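Local coordinates for protein HdaB,HdaA (Adhesin), HUS-associated diffuse adherence (Escherichia coli, PDB 5D55) that probably forms the minor subunit at the tip of the Hda (AAF/IV) pilus, a chaperone-usher fibre linked to adhesion and biofilm formation, at residues P70-G80 with F105-H116. Residues are numbered along the deposited sequence; the frame is centred on the assembly and turned at random.
Sequences PQHNLRIRIGG and FYIEVDGNQQVH
Q113 turns its side-chain amide on the backbone of R75, much as a paired strand would: Q113 OE1 accepts from R75 N at 2.9 Å on an in-plane lone pair (N-H...O 170°), while Q113 NE2 gives one hydrogen to R75 O at 3.1 Å and the other to G111 O. R75 O accepts from D110 N as well. Direct pairing starts at the non-hydrogen-bonded pair I76-V109; R77-E108 and G79-Y106 follow, each bonded through both N and O atoms. These are adjacent antiparallel strands of the HdaB part, in an Ig-like β-sandwich as in other chaperone-usher pilins; I76, I78 and I107 pack together on the face turned to the second sheet. On the other face, with CG between backbone N and carbonyl carbon (chi1 64°) and the chain straight to NE, R77 brings NH1 within 3.1 Å of D110 OD1, which lies in the guanidinium plane. D28 takes a second salt bridge from R77 NH1; E108 OE1 makes a long one, 3.6 Å from R77 NH2, and a water joins the same two atoms. Where the strands part, waters link N73 O to H116 N and Q113 OE1, and the H72 and H116 rings form an offset stack, centroids 3.8 Å apart.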
loop_
_atom_site.group_PDB
_atom_site.type_symbol
_atom_site.label_atom_id
_atom_site.label_comp_id
_atom_site.label_asym_id
_atom_site.label_seq_id
_atom_site.Cartn_x
_atom_site.Cartn_y
_atom_site.Cartn_z
ATOM N N PRO B 70 -26.354 12.687 25.602
ATOM C CA PRO B 70 -25.308 12.992 26.586
ATOM C C PRO B 70 -23.919 12.909 25.957
ATOM O O PRO B 70 -23.664 12.055 25.106
ATOM C CB PRO B 70 -25.478 11.892 27.639
ATOM C CG PRO B 70 -26.938 11.561 27.593
ATOM C CD PRO B 70 -27.350 11.736 26.136
ATOM N N GLN B 71 -23.038 13.800 26.378
ATOM C CA GLN B 71 -21.710 13.896 25.815
ATOM C C GLN B 71 -20.678 13.586 26.904
ATOM O O GLN B 71 -20.319 14.455 27.712
ATOM C CB GLN B 71 -21.528 15.291 25.218
ATOM C CG GLN B 71 -20.294 15.478 24.414
ATOM N N HIS B 72 -20.255 12.328 26.937
ATOM C CA HIS B 72 -19.275 11.837 27.900
ATOM C C HIS B 72 -18.199 11.023 27.196
ATOM O O HIS B 72 -18.331 10.697 26.009
ATOM C CB HIS B 72 -19.960 10.970 28.948
ATOM C CG HIS B 72 -20.756 11.744 29.948
ATOM N ND1 HIS B 72 -20.318 11.963 31.236
ATOM C CD2 HIS B 72 -21.965 12.347 29.853
ATOM C CE1 HIS B 72 -21.225 12.661 31.894
ATOM N NE2 HIS B 72 -22.235 12.912 31.079
ATOM N N ASN B 73 -17.150 10.672 27.936
ATOM C CA ASN B 73 -15.970 10.037 27.362
ATOM C C ASN B 73 -15.856 8.548 27.668
ATOM O O ASN B 73 -16.237 8.084 28.750
ATOM C CB ASN B 73 -14.695 10.772 27.806
ATOM C CG ASN B 73 -14.734 12.262 27.487
ATOM O OD1 ASN B 73 -14.656 13.105 28.387
ATOM N ND2 ASN B 73 -14.878 12.593 26.220
ATOM N N LEU B 74 -15.333 7.804 26.695
ATOM C CA LEU B 74 -15.041 6.390 26.861
ATOM C C LEU B 74 -13.638 6.123 26.332
ATOM O O LEU B 74 -13.305 6.549 25.233
ATOM C CB LEU B 74 -16.054 5.536 26.092
ATOM C CG LEU B 74 -15.711 4.063 25.822
ATOM C CD1 LEU B 74 -15.699 3.230 27.105
ATOM C CD2 LEU B 74 -16.685 3.487 24.807
ATOM N N ARG B 75 -12.827 5.415 27.112
ATOM C CA ARG B 75 -11.456 5.117 26.709
ATOM C C ARG B 75 -11.414 3.700 26.152
ATOM O O ARG B 75 -11.851 2.754 26.821
ATOM C CB ARG B 75 -10.476 5.256 27.888
ATOM C CG ARG B 75 -10.034 6.684 28.236
ATOM C CD ARG B 75 -11.074 7.421 29.106
ATOM N NE ARG B 75 -10.633 8.763 29.507
ATOM C CZ ARG B 75 -11.412 9.673 30.101
ATOM N NH1 ARG B 75 -12.687 9.408 30.372
ATOM N NH2 ARG B 75 -10.914 10.860 30.422
ATOM N N ILE B 76 -10.912 3.567 24.924
ATOM C CA ILE B 76 -10.881 2.267 24.240
ATOM C C ILE B 76 -9.507 1.910 23.713
ATOM O O ILE B 76 -8.675 2.787 23.541
ATOM C CB ILE B 76 -11.889 2.201 23.071
ATOM C CG1 ILE B 76 -11.677 3.365 22.093
ATOM C CG2 ILE B 76 -13.301 2.115 23.617
ATOM C CD1 ILE B 76 -12.391 3.209 20.765
ATOM N N ARG B 77 -9.280 0.616 23.478
ATOM C CA ARG B 77 -8.048 0.121 22.845
ATOM C C ARG B 77 -8.423 -1.021 21.900
ATOM O O ARG B 77 -9.514 -1.573 22.016
ATOM C CB ARG B 77 -7.055 -0.397 23.900
ATOM C CG ARG B 77 -7.544 -1.609 24.699
ATOM C CD ARG B 77 -6.380 -2.312 25.387
ATOM N NE ARG B 77 -6.793 -3.510 26.120
ATOM C CZ ARG B 77 -7.085 -3.535 27.421
ATOM N NH1 ARG B 77 -7.014 -2.429 28.150
ATOM N NH2 ARG B 77 -7.449 -4.667 27.995
ATOM N N ILE B 78 -7.528 -1.372 20.976
ATOM C CA ILE B 78 -7.684 -2.621 20.207
ATOM C C ILE B 78 -7.252 -3.785 21.091
ATOM O O ILE B 78 -6.224 -3.695 21.782
ATOM C CB ILE B 78 -6.817 -2.623 18.921
ATOM C CG1 ILE B 78 -7.143 -1.409 18.045
ATOM C CG2 ILE B 78 -6.990 -3.945 18.119
ATOM C CD1 ILE B 78 -8.525 -1.497 17.386
ATOM N N GLY B 79 -8.038 -4.865 21.089
ATOM C CA GLY B 79 -7.669 -6.089 21.790
ATOM C C GLY B 79 -7.671 -7.312 20.888
ATOM O O GLY B 79 -7.987 -7.233 19.687
ATOM N N GLY B 80 -7.318 -8.446 21.480
ATOM C CA GLY B 80 -7.381 -9.731 20.805
ATOM C C GLY B 80 -6.054 -10.444 20.887
ATOM O O GLY B 80 -4.992 -9.806 20.905
ATOM N N PHE B 105 -9.875 -8.893 15.514
ATOM C CA PHE B 105 -9.483 -7.995 16.589
ATOM C C PHE B 105 -10.751 -7.499 17.299
ATOM O O PHE B 105 -11.873 -7.758 16.821
ATOM C CB PHE B 105 -8.640 -6.823 16.043
ATOM C CG PHE B 105 -9.381 -5.926 15.077
ATOM C CD1 PHE B 105 -10.067 -4.795 15.533
ATOM C CD2 PHE B 105 -9.414 -6.226 13.717
ATOM C CE1 PHE B 105 -10.754 -3.976 14.646
ATOM C CE2 PHE B 105 -10.093 -5.413 12.823
ATOM C CZ PHE B 105 -10.769 -4.292 13.280
ATOM N N TYR B 106 -10.582 -6.804 18.426
ATOM C CA TYR B 106 -11.714 -6.235 19.164
ATOM C C TYR B 106 -11.485 -4.777 19.541
ATOM O O TYR B 106 -10.340 -4.317 19.632
ATOM C CB TYR B 106 -12.030 -7.051 20.430
ATOM C CG TYR B 106 -12.191 -8.536 20.177
ATOM C CD1 TYR B 106 -13.435 -9.076 19.871
ATOM C CD2 TYR B 106 -11.091 -9.392 20.229
ATOM C CE1 TYR B 106 -13.581 -10.443 19.619
ATOM C CE2 TYR B 106 -11.219 -10.742 19.990
ATOM C CZ TYR B 106 -12.471 -11.267 19.683
ATOM O OH TYR B 106 -12.608 -12.617 19.444
ATOM N N ILE B 107 -12.581 -4.045 19.732
ATOM C CA ILE B 107 -12.523 -2.782 20.440
ATOM C C ILE B 107 -12.851 -3.162 21.871
ATOM O O ILE B 107 -13.872 -3.817 22.134
ATOM C CB ILE B 107 -13.564 -1.743 19.924
ATOM C CG1 ILE B 107 -13.405 -1.451 18.421
ATOM C CG2 ILE B 107 -13.529 -0.461 20.785
ATOM C CD1 ILE B 107 -12.128 -0.680 18.057
ATOM N N GLU B 108 -11.958 -2.817 22.792
ATOM C CA GLU B 108 -12.138 -3.180 24.198
ATOM C C GLU B 108 -12.086 -1.954 25.086
ATOM O O GLU B 108 -11.433 -0.967 24.749
ATOM C CB GLU B 108 -11.075 -4.180 24.646
ATOM C CG GLU B 108 -11.135 -5.517 23.896
ATOM C CD GLU B 108 -10.148 -6.544 24.423
ATOM O OE1 GLU B 108 -9.278 -6.184 25.251
ATOM O OE2 GLU B 108 -10.249 -7.717 24.010
ATOM N N VAL B 109 -12.748 -2.042 26.237
ATOM C CA VAL B 109 -12.685 -0.998 27.240
ATOM C C VAL B 109 -11.249 -0.935 27.768
ATOM O O VAL B 109 -10.677 -1.951 28.168
ATOM C CB VAL B 109 -13.667 -1.289 28.398
ATOM C CG1 VAL B 109 -13.551 -0.229 29.462
ATOM C CG2 VAL B 109 -15.106 -1.355 27.859
ATOM N N ASP B 110 -10.677 0.259 27.762
ATOM C CA ASP B 110 -9.281 0.442 28.178
ATOM C C ASP B 110 -9.252 1.006 29.602
ATOM O O ASP B 110 -9.386 2.214 29.804
ATOM C CB ASP B 110 -8.565 1.351 27.176
ATOM C CG ASP B 110 -7.056 1.451 27.423
ATOM O OD1 ASP B 110 -6.507 0.661 28.220
ATOM O OD2 ASP B 110 -6.420 2.335 26.815
ATOM N N GLY B 111 -9.112 0.116 30.579
ATOM C CA GLY B 111 -9.152 0.485 32.002
ATOM C C GLY B 111 -10.564 0.447 32.578
ATOM O O GLY B 111 -11.530 0.834 31.905
ATOM N N ASN B 112 -10.692 -0.025 33.816
ATOM C CA ASN B 112 -11.993 -0.052 34.508
ATOM C C ASN B 112 -12.705 1.307 34.414
ATOM O O ASN B 112 -12.114 2.338 34.743
ATOM C CB ASN B 112 -11.812 -0.425 35.981
ATOM C CG ASN B 112 -11.508 -1.904 36.200
ATOM O OD1 ASN B 112 -11.315 -2.681 35.261
ATOM N ND2 ASN B 112 -11.447 -2.293 37.471
ATOM N N GLN B 113 -13.960 1.318 33.964
ATOM C CA GLN B 113 -14.672 2.586 33.746
ATOM C C GLN B 113 -16.156 2.486 34.040
ATOM O O GLN B 113 -16.827 1.542 33.595
ATOM C CB GLN B 113 -14.517 3.071 32.296
ATOM C CG GLN B 113 -13.166 3.691 31.935
ATOM C CD GLN B 113 -12.978 3.763 30.431
ATOM O OE1 GLN B 113 -13.544 4.635 29.760
ATOM N NE2 GLN B 113 -12.200 2.834 29.891
ATOM N N GLN B 114 -16.660 3.466 34.784
ATOM C CA GLN B 114 -18.089 3.691 34.896
ATOM C C GLN B 114 -18.411 4.658 33.777
ATOM O O GLN B 114 -18.068 5.842 33.848
ATOM C CB GLN B 114 -18.462 4.287 36.262
ATOM C CG GLN B 114 -19.946 4.583 36.389
ATOM C CD GLN B 114 -20.325 5.404 37.611
ATOM O OE1 GLN B 114 -21.325 6.116 37.585
ATOM N NE2 GLN B 114 -19.549 5.301 38.683
ATOM N N VAL B 115 -19.029 4.131 32.727
ATOM C CA VAL B 115 -19.218 4.850 31.480
ATOM C C VAL B 115 -20.641 5.357 31.439
ATOM O O VAL B 115 -21.591 4.590 31.643
ATOM C CB VAL B 115 -18.976 3.935 30.253
ATOM C CG1 VAL B 115 -19.092 4.723 28.930
ATOM C CG2 VAL B 115 -17.626 3.251 30.350
ATOM N N HIS B 116 -20.787 6.648 31.165
ATOM C CA HIS B 116 -22.105 7.247 31.090
ATOM C C HIS B 116 -22.863 6.711 29.882
ATOM O O HIS B 116 -22.286 6.593 28.799
ATOM C CB HIS B 116 -21.999 8.763 30.995
ATOM C CG HIS B 116 -23.305 9.471 31.188
ATOM N ND1 HIS B 116 -23.607 10.173 32.339
ATOM C CD2 HIS B 116 -24.390 9.580 30.382
ATOM C CE1 HIS B 116 -24.819 10.688 32.227
ATOM N NE2 HIS B 116 -25.316 10.342 31.052
HETATM O O HOH W 1 -18.353 8.256 30.519
HETATM O O HOH W 2 -14.527 6.857 30.440
HETATM O O HOH W 3 -6.354 3.595 24.322
HETATM O O HOH W 4 -7.465 -7.335 27.228
#